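Local coordinates for methylocystis parvus OBBP MbnE (Methylocystis parvus OBBP, PDB 5ICQ), which probably binds the copper-chelating peptide methanobactin in the periplasm and takes part in its uptake, as a family 5 extracellular solute-binding protein, at residues 354-357 and 358-362. Sequence-based numbering, arbitrary orientation.
Sequences NYYA and GLYTR
A type I' beta turn from Tyr356 to Leu359 links helix 348-355 to the short strand 361-362 in this periplasmic binding protein. Ala357 and Gly358 fill its two central positions, both with positive phi. Leu359 N closes the turn with a hydrogen bond to Tyr356 O (3.0 Å, N-H...O 158°).

The turn brings Tyr356 and Tyr360 together in an edge-to-face pair. The ring centroids are 5.0 Å apart and the planes meet at 60°. Tyr360 presents its CD2-CE2 edge to one face of Tyr356, near the root of that ring. On Tyr356 the CG lies anti to the carbonyl carbon (chi1 -56°), turning the ring so that Tyr360 meets one face; Tyr355 CB lies over the centre of the opposite face. The ring therefore lies between Tyr355 CB and the edge of Tyr360. Its hydroxyl is hydrogen-bonded to OD1 of Asp454, in helix 453-467, and Phe571 of strand 567-572 meets both rings. Replacing Tyr356 with alanine is likely to leave the Tyr360 edge without its aromatic face and Asp454 without this hydroxyl partner.

Across the turn, Ala357 CB lies 4.1 Å from Leu359 CD1. Between the tyrosine rings, Tyr360 CD2 lies 3.5 Å from Tyr356 CG, and Tyr360 CE2 is as near to Tyr356 CD1.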
loop_
_atom_site.group_PDB
_atom_site.type_symbol
_atom_site.label_atom_id
_atom_site.label_comp_id
_atom_site.label_asym_id
_atom_site.label_seq_id
_atom_site.Cartn_x
_atom_site.Cartn_y
_atom_site.Cartn_z
ATOM N N ASN A 354 26.463 3.536 -6.304
ATOM C CA ASN A 354 26.984 2.574 -7.270
ATOM C C ASN A 354 25.908 1.888 -8.095
ATOM O O ASN A 354 26.195 1.439 -9.210
ATOM C CB ASN A 354 27.832 1.517 -6.554
ATOM C CG ASN A 354 29.247 1.997 -6.292
ATOM O OD1 ASN A 354 30.110 1.917 -7.165
ATOM N ND2 ASN A 354 29.485 2.527 -5.098
ATOM N N TYR A 355 24.682 1.769 -7.589
ATOM C CA TYR A 355 23.641 1.103 -8.363
ATOM C C TYR A 355 22.485 2.002 -8.762
ATOM O O TYR A 355 21.815 1.710 -9.758
ATOM C CB TYR A 355 23.062 -0.097 -7.593
ATOM C CG TYR A 355 24.036 -1.236 -7.436
ATOM C CD1 TYR A 355 24.495 -1.921 -8.550
ATOM C CD2 TYR A 355 24.488 -1.633 -6.183
ATOM C CE1 TYR A 355 25.384 -2.961 -8.432
ATOM C CE2 TYR A 355 25.384 -2.692 -6.051
ATOM C CZ TYR A 355 25.825 -3.349 -7.187
ATOM O OH TYR A 355 26.715 -4.398 -7.112
ATOM N N TYR A 356 22.211 3.071 -8.020
ATOM C CA TYR A 356 20.935 3.760 -8.191
ATOM C C TYR A 356 21.096 5.223 -8.573
ATOM O O TYR A 356 20.137 5.995 -8.440
ATOM C CB TYR A 356 20.091 3.622 -6.924
ATOM C CG TYR A 356 19.889 2.168 -6.544
ATOM C CD1 TYR A 356 19.247 1.284 -7.409
ATOM C CD2 TYR A 356 20.345 1.681 -5.327
ATOM C CE1 TYR A 356 19.063 -0.055 -7.065
ATOM C CE2 TYR A 356 20.169 0.345 -4.974
ATOM C CZ TYR A 356 19.530 -0.513 -5.844
ATOM O OH TYR A 356 19.357 -1.831 -5.478
ATOM N N ALA A 357 22.278 5.607 -9.056
ATOM C CA ALA A 357 22.550 6.964 -9.535
ATOM C C ALA A 357 22.270 8.006 -8.460
ATOM O O ALA A 357 21.948 9.159 -8.765
ATOM C CB ALA A 357 21.760 7.275 -10.814
ATOM N N GLY A 358 22.393 7.605 -7.194
ATOM C CA GLY A 358 22.153 8.504 -6.078
ATOM C C GLY A 358 20.719 8.953 -5.907
ATOM O O GLY A 358 20.463 9.912 -5.173
ATOM N N LEU A 359 19.766 8.263 -6.527
ATOM C CA LEU A 359 18.396 8.761 -6.587
ATOM C C LEU A 359 17.539 8.381 -5.387
ATOM O O LEU A 359 16.456 8.953 -5.213
ATOM C CB LEU A 359 17.713 8.247 -7.859
ATOM C CG LEU A 359 18.282 8.871 -9.141
ATOM C CD1 LEU A 359 17.742 8.148 -10.363
ATOM C CD2 LEU A 359 17.953 10.368 -9.212
ATOM N N TYR A 360 17.963 7.426 -4.573
ATOM C CA TYR A 360 17.131 6.973 -3.472
ATOM C C TYR A 360 17.496 7.677 -2.172
ATOM O O TYR A 360 18.516 8.358 -2.062
ATOM C CB TYR A 360 17.253 5.466 -3.304
ATOM C CG TYR A 360 16.534 4.665 -4.361
ATOM C CD1 TYR A 360 15.248 4.986 -4.758
ATOM C CD2 TYR A 360 17.143 3.560 -4.941
ATOM C CE1 TYR A 360 14.578 4.220 -5.706
ATOM C CE2 TYR A 360 16.486 2.794 -5.881
ATOM C CZ TYR A 360 15.216 3.123 -6.264
ATOM O OH TYR A 360 14.585 2.335 -7.201
ATOM N N THR A 361 16.634 7.496 -1.170
ATOM C CA THR A 361 16.881 8.022 0.163
ATOM C C THR A 361 16.672 6.904 1.180
ATOM O O THR A 361 15.823 6.029 0.988
ATOM C CB THR A 361 15.964 9.240 0.461
ATOM O OG1 THR A 361 16.284 9.787 1.747
ATOM C CG2 THR A 361 14.530 8.833 0.462
ATOM N N ARG A 362 17.467 6.914 2.249
ATOM C CA ARG A 362 17.361 5.849 3.247
ATOM C C ARG A 362 15.982 5.866 3.894
ATOM O O ARG A 362 15.449 6.928 4.219
ATOM C CB ARG A 362 18.435 6.012 4.325
ATOM C CG ARG A 362 18.596 4.770 5.235
ATOM C CD ARG A 362 19.369 3.642 4.495
ATOM N NE ARG A 362 19.310 2.363 5.210
ATOM C CZ ARG A 362 20.188 1.974 6.140
ATOM N NH1 ARG A 362 21.212 2.755 6.468
ATOM N NH2 ARG A 362 20.035 0.803 6.745
#